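Local coordinates for protein formate dehydrogenase (Staphylococcus aureus, PDB 6TTB) that catalyses the NAD-dependent oxidation of formate, presumably to carbon dioxide, at residues K82-M87 with E106-L111; V280-L285 with D310-T315. All coordinates share one frame; numbering follows the deposited sequence.

Interaction 1 of 2, residues K82-M87 with E106-L111; sequences KHLPDM and EKAPNL
Two loops run alongside each other here in the same direction, with Leu84 level with Ala108, Asp86 with Asn110 and Met87 with Leu111. Met87 makes the clearest knob. Its CG takes the crowded position between backbone N and carbonyl carbon (chi1 71°), and beyond it the chain is extended, so that Met87 CE enters the fork of the Leu111 side chain, 3.6 Å from both CD1 and CD2. The Ala108 methyl adds a low bump beside the fork, its CB 4.0 Å from Met87 CE. An unbranched, flexible methionine suits this hollow, and alanine is small enough to let the main chains approach, Leu84 CA and Ala108 CA being 4.7 Å apart. Ala108 CA also makes a CA-H...O contact with Leu84 O (3.0 Å, 148° at the hydrogen). Nearer the surface, Leu84 CG rests on Lys107 CB at 4.0 Å, while the rest of the lysine bends away. Pro109 sets CG 3.9 Å from Pro85 O, and Asn110 brings ND2 2.9 Å from Pro85 O. A type I turn from Ala108 to Leu111 shapes one wall; in the other, His83 O accepts from the amides of Asp86 and Met87. The loops lead into strands 89-92 and 113-116, neighbours in the parallel sheet of the first, flavodoxin-like domain, consistent with the substrate-binding domain of D-2-hydroxyacid dehydrogenases. Met100 lies against both Met87 and Leu111, Val36 of strand 34-38 packs on Met87, and Asp86 OD2 forms a salt bridge with Lys34, at the start of that strand.

Interaction 2 of 2, residues V280-L285 with D310-T315; sequences VNRDAL and DHPWRT
Trp313 carries this contact, in which the loop between strands 294-299 and 319-321 packs on the N-terminus of helix 282-291 in the Rossmann-type domain. From CB, chi1 of -79° sets CG anti to the carbonyl carbon, and the indole goes in like a flat wedge. Trp313 CD1 is the first ring atom to meet the helix, 3.9 Å from Leu285 CD2. Trp313 NE1 follows and donates to Arg282 O at 2.9 Å, with an N-H...O angle of 153°, on a carbonyl lone pair and close to the indole plane. Trp313 CE2 lies 3.6 Å from Leu285 CD2, whose methyl makes a CH-pi contact over the five-membered ring. Farther out, Trp313 CZ2 lies 3.5 Å from Val280 O, at the ring edge, with Val280 CG1 more distant; Trp313 CH2, at the tip, also meets that oxygen. On the face away from Leu285 sits His311 CE1. His311 ND1 accepts from Trp313 N in its ring plane, and the methylenes of Arg282 cross His311 CE1 and Pro312 CG. The charged end of Arg282 grips Asp283 OD1 with NE and NH2, while Asn281 caps the helix through OD1. Tryptophan suits the place because it offers broad apolar faces and a single N-H that meets a main-chain oxygen. Since His311 accepts at ND1 and its NE2 bonds to Tyr303 O, the histidine is probably neutral, which would suit the nearby arginine.

The two contacts belong to different halves of the enzyme: interaction 1 lies in the five-stranded sheet domain, which in relatives is usually called the catalytic, or substrate-binding, domain, and interaction 2 in the Rossmann-type NAD-binding domain. Their centres are 35 Å apart and their nearest atoms about 25 Å, so they do not touch. Both tie together chain leading to or from parallel strands, interaction 1 by apolar side chains together with main-chain contacts and interaction 2 with an indole hydrogen bond added. Interaction 2 is about 12 Å from the bound NAD at the Trp313 side chain, too far for direct contact. Arg314, beside Trp313, also bonds to Ser169 and Glu173 of the second subunit.

Interaction 1 of 2, residues K82-M87 with E106-L111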
loop_
_atom_site.group_PDB
_atom_site.type_symbol
_atom_site.label_atom_id
_atom_site.label_comp_id
_atom_site.label_asym_id
_atom_site.label_seq_id
_atom_site.Cartn_x
_atom_site.Cartn_y
_atom_site.Cartn_z
ATOM N N LYS A 82 39.431 -13.202 8.215
ATOM C CA LYS A 82 40.264 -13.732 9.289
ATOM C C LYS A 82 39.492 -14.798 10.082
ATOM O O LYS A 82 39.843 -15.131 11.185
ATOM C CB LYS A 82 40.725 -12.589 10.203
ATOM N N HIS A 83 38.420 -15.350 9.528
ATOM C CA HIS A 83 37.685 -16.367 10.266
ATOM C C HIS A 83 37.476 -17.585 9.368
ATOM O O HIS A 83 37.248 -18.727 9.829
ATOM C CB HIS A 83 36.403 -15.771 10.842
ATOM C CG HIS A 83 36.638 -14.960 12.078
ATOM N ND1 HIS A 83 36.955 -15.554 13.313
ATOM C CD2 HIS A 83 36.617 -13.617 12.300
ATOM C CE1 HIS A 83 37.143 -14.612 14.221
ATOM N NE2 HIS A 83 36.944 -13.411 13.622
ATOM N N LEU A 84 37.645 -17.332 8.082
ATOM C CA LEU A 84 37.515 -18.340 7.076
ATOM C C LEU A 84 38.342 -19.594 7.439
ATOM O O LEU A 84 37.943 -20.730 7.100
ATOM C CB LEU A 84 38.047 -17.653 5.832
ATOM C CG LEU A 84 37.028 -17.370 4.739
ATOM C CD1 LEU A 84 35.591 -17.431 5.255
ATOM C CD2 LEU A 84 37.334 -16.082 4.047
ATOM N N PRO A 85 39.607 -19.440 7.978
ATOM C CA PRO A 85 40.458 -20.597 8.297
ATOM C C PRO A 85 39.860 -21.562 9.291
ATOM O O PRO A 85 40.353 -22.692 9.410
ATOM C CB PRO A 85 41.724 -19.986 8.902
ATOM C CG PRO A 85 41.812 -18.655 8.197
ATOM C CD PRO A 85 40.370 -18.174 8.069
ATOM N N ASP A 86 38.824 -21.118 10.034
ATOM C CA ASP A 86 38.427 -21.886 11.203
ATOM C C ASP A 86 36.925 -21.832 11.458
ATOM O O ASP A 86 36.387 -22.676 12.152
ATOM C CB ASP A 86 39.308 -21.615 12.419
ATOM C CG ASP A 86 39.718 -20.158 12.571
ATOM O OD1 ASP A 86 39.245 -19.333 11.745
ATOM O OD2 ASP A 86 40.457 -19.841 13.559
ATOM N N MET A 87 36.222 -20.948 10.800
ATOM C CA MET A 87 34.794 -20.989 11.034
ATOM C C MET A 87 34.239 -22.382 10.704
ATOM O O MET A 87 34.592 -22.980 9.697
ATOM C CB MET A 87 34.081 -19.906 10.243
ATOM C CG MET A 87 34.048 -20.144 8.798
ATOM S SD MET A 87 33.253 -18.737 7.919
ATOM C CE MET A 87 32.860 -19.621 6.417
ATOM N N GLU A 106 36.726 -22.051 -0.500
ATOM C CA GLU A 106 37.965 -22.781 -0.662
ATOM C C GLU A 106 38.923 -22.471 0.464
ATOM O O GLU A 106 39.642 -23.355 0.878
ATOM C CB GLU A 106 38.550 -22.522 -2.032
ATOM C CG GLU A 106 38.003 -23.524 -3.009
ATOM C CD GLU A 106 38.071 -23.068 -4.441
ATOM O OE1 GLU A 106 38.735 -21.977 -4.666
ATOM O OE2 GLU A 106 37.476 -23.820 -5.368
ATOM N N LYS A 107 38.868 -21.232 0.964
ATOM C CA LYS A 107 39.592 -20.748 2.139
ATOM C C LYS A 107 39.033 -21.300 3.466
ATOM O O LYS A 107 39.642 -21.085 4.510
ATOM C CB LYS A 107 39.518 -19.219 2.211
ATOM C CG LYS A 107 40.831 -18.473 1.993
ATOM C CD LYS A 107 41.010 -17.901 0.580
ATOM C CE LYS A 107 41.674 -16.529 0.522
ATOM N NZ LYS A 107 40.705 -15.414 0.738
ATOM N N ALA A 108 37.863 -21.961 3.445
ATOM C CA ALA A 108 37.234 -22.356 4.707
ATOM C C ALA A 108 37.198 -23.886 4.852
ATOM O O ALA A 108 36.145 -24.523 4.840
ATOM C CB ALA A 108 35.871 -21.750 4.838
ATOM N N PRO A 109 38.342 -24.500 5.184
ATOM C CA PRO A 109 38.417 -25.930 5.367
ATOM C C PRO A 109 37.688 -26.431 6.594
ATOM O O PRO A 109 37.722 -27.626 6.908
ATOM C CB PRO A 109 39.947 -26.124 5.576
ATOM C CG PRO A 109 40.432 -24.839 6.208
ATOM C CD PRO A 109 39.623 -23.825 5.448
ATOM N N ASN A 110 37.071 -25.540 7.351
ATOM C CA ASN A 110 36.416 -26.082 8.541
ATOM C C ASN A 110 34.894 -26.054 8.407
ATOM O O ASN A 110 34.172 -26.555 9.264
ATOM C CB ASN A 110 36.974 -25.471 9.819
ATOM C CG ASN A 110 38.375 -25.961 10.061
ATOM O OD1 ASN A 110 38.578 -26.915 10.817
ATOM N ND2 ASN A 110 39.319 -25.422 9.301
ATOM N N LEU A 111 34.434 -25.483 7.318
ATOM C CA LEU A 111 33.091 -24.962 7.282
ATOM C C LEU A 111 32.144 -26.084 6.826
ATOM O O LEU A 111 32.441 -26.853 5.938
ATOM C CB LEU A 111 33.108 -23.804 6.300
ATOM C CG LEU A 111 31.753 -23.400 5.769
ATOM C CD1 LEU A 111 30.962 -22.698 6.852
ATOM C CD2 LEU A 111 31.922 -22.518 4.569
#

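Interaction 2 of 2, residues V280-L285 with D310-T315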
loop_
_atom_site.group_PDB
_atom_site.type_symbol
_atom_site.label_atom_id
_atom_site.label_comp_id
_atom_site.label_asym_id
_atom_site.label_seq_id
_atom_site.Cartn_x
_atom_site.Cartn_y
_atom_site.Cartn_z
ATOM N N VAL A 280 14.050 -9.694 -12.145
ATOM C CA VAL A 280 13.625 -8.573 -12.908
ATOM C C VAL A 280 14.837 -7.797 -13.353
ATOM O O VAL A 280 15.600 -7.298 -12.542
ATOM C CB VAL A 280 12.592 -7.710 -12.179
ATOM C CG1 VAL A 280 12.343 -6.421 -12.974
ATOM C CG2 VAL A 280 11.292 -8.485 -11.992
ATOM N N ASN A 281 14.912 -7.602 -14.666
ATOM C CA ASN A 281 16.084 -7.011 -15.255
ATOM C C ASN A 281 16.211 -5.571 -14.782
ATOM O O ASN A 281 15.413 -4.715 -15.168
ATOM C CB ASN A 281 16.078 -7.049 -16.785
ATOM C CG ASN A 281 17.403 -6.494 -17.310
ATOM O OD1 ASN A 281 17.514 -5.292 -17.509
ATOM N ND2 ASN A 281 18.466 -7.326 -17.324
ATOM N N ARG A 282 17.295 -5.306 -14.034
ATOM C CA ARG A 282 17.470 -4.008 -13.401
ATOM C C ARG A 282 17.141 -2.900 -14.395
ATOM O O ARG A 282 16.349 -1.988 -14.097
ATOM C CB ARG A 282 18.893 -3.818 -12.922
ATOM C CG ARG A 282 19.128 -2.417 -12.400
ATOM C CD ARG A 282 20.544 -2.242 -11.917
ATOM N NE ARG A 282 21.201 -1.767 -13.105
ATOM C CZ ARG A 282 22.456 -1.962 -13.392
ATOM N NH1 ARG A 282 23.249 -2.562 -12.528
ATOM N NH2 ARG A 282 22.914 -1.543 -14.538
ATOM N N ASP A 283 17.745 -3.000 -15.576
ATOM C CA ASP A 283 17.822 -1.878 -16.485
ATOM C C ASP A 283 16.556 -1.797 -17.326
ATOM O O ASP A 283 16.027 -0.723 -17.611
ATOM C CB ASP A 283 19.058 -2.026 -17.349
ATOM C CG ASP A 283 20.333 -1.559 -16.642
ATOM O OD1 ASP A 283 20.246 -1.056 -15.415
ATOM O OD2 ASP A 283 21.406 -1.602 -17.318
ATOM N N ALA A 284 16.101 -2.956 -17.780
ATOM C CA ALA A 284 14.878 -3.033 -18.548
ATOM C C ALA A 284 13.747 -2.388 -17.752
ATOM O O ALA A 284 12.940 -1.660 -18.342
ATOM C CB ALA A 284 14.570 -4.449 -18.894
ATOM N N LEU A 285 13.718 -2.610 -16.412
ATOM C CA LEU A 285 12.571 -2.186 -15.639
ATOM C C LEU A 285 12.550 -0.660 -15.551
ATOM O O LEU A 285 11.490 -0.040 -15.558
ATOM C CB LEU A 285 12.640 -2.778 -14.238
ATOM C CG LEU A 285 11.581 -2.243 -13.293
ATOM C CD1 LEU A 285 10.386 -3.148 -13.347
ATOM C CD2 LEU A 285 12.089 -2.145 -11.861
ATOM N N ASP A 310 23.647 3.906 -4.995
ATOM C CA ASP A 310 23.172 4.590 -6.194
ATOM C C ASP A 310 22.371 3.612 -7.069
ATOM O O ASP A 310 22.308 3.784 -8.289
ATOM C CB ASP A 310 24.309 5.128 -7.068
ATOM C CG ASP A 310 25.321 6.036 -6.345
ATOM O OD1 ASP A 310 24.915 7.234 -6.045
ATOM O OD2 ASP A 310 26.558 5.546 -6.060
ATOM N N HIS A 311 21.812 2.536 -6.471
ATOM C CA HIS A 311 21.063 1.622 -7.307
ATOM C C HIS A 311 19.961 2.419 -8.006
ATOM O O HIS A 311 19.183 3.125 -7.347
ATOM C CB HIS A 311 20.520 0.490 -6.470
ATOM C CG HIS A 311 20.051 -0.688 -7.233
ATOM N ND1 HIS A 311 18.972 -0.603 -8.118
ATOM C CD2 HIS A 311 20.485 -2.018 -7.221
ATOM C CE1 HIS A 311 18.722 -1.829 -8.623
ATOM N NE2 HIS A 311 19.689 -2.744 -8.076
ATOM N N PRO A 312 19.807 2.304 -9.348
ATOM C CA PRO A 312 18.821 3.109 -10.063
ATOM C C PRO A 312 17.367 2.807 -9.653
ATOM O O PRO A 312 16.482 3.608 -9.881
ATOM C CB PRO A 312 19.073 2.782 -11.521
ATOM C CG PRO A 312 19.680 1.385 -11.520
ATOM C CD PRO A 312 20.381 1.237 -10.185
ATOM N N TRP A 313 17.128 1.664 -9.010
ATOM C CA TRP A 313 15.785 1.341 -8.534
ATOM C C TRP A 313 15.372 2.277 -7.399
ATOM O O TRP A 313 14.213 2.353 -7.060
ATOM C CB TRP A 313 15.681 -0.126 -8.101
ATOM C CG TRP A 313 15.524 -1.086 -9.241
ATOM C CD1 TRP A 313 15.551 -0.782 -10.569
ATOM C CD2 TRP A 313 15.335 -2.516 -9.147
ATOM N NE1 TRP A 313 15.421 -1.929 -11.317
ATOM C CE2 TRP A 313 15.281 -3.009 -10.473
ATOM C CE3 TRP A 313 15.116 -3.411 -8.087
ATOM C CZ2 TRP A 313 15.099 -4.368 -10.758
ATOM C CZ3 TRP A 313 15.023 -4.759 -8.360
ATOM C CH2 TRP A 313 14.979 -5.222 -9.684
ATOM N N ARG A 314 16.336 2.975 -6.794
ATOM C CA ARG A 314 16.016 3.797 -5.635
ATOM C C ARG A 314 15.350 5.101 -6.088
ATOM O O ARG A 314 14.466 5.589 -5.438
ATOM C CB ARG A 314 17.299 4.118 -4.874
ATOM C CG ARG A 314 18.056 2.895 -4.377
ATOM C CD ARG A 314 19.215 3.433 -3.547
ATOM N NE ARG A 314 19.954 2.488 -2.697
ATOM C CZ ARG A 314 19.692 2.239 -1.404
ATOM N NH1 ARG A 314 18.684 2.823 -0.762
ATOM N NH2 ARG A 314 20.486 1.439 -0.748
ATOM N N THR A 315 15.748 5.593 -7.252
ATOM C CA THR A 315 15.560 6.958 -7.731
ATOM C C THR A 315 14.562 6.916 -8.885
ATOM O O THR A 315 14.385 7.911 -9.566
ATOM C CB THR A 315 16.887 7.441 -8.380
ATOM O OG1 THR A 315 17.811 7.585 -7.327
ATOM C CG2 THR A 315 16.825 8.718 -9.204
#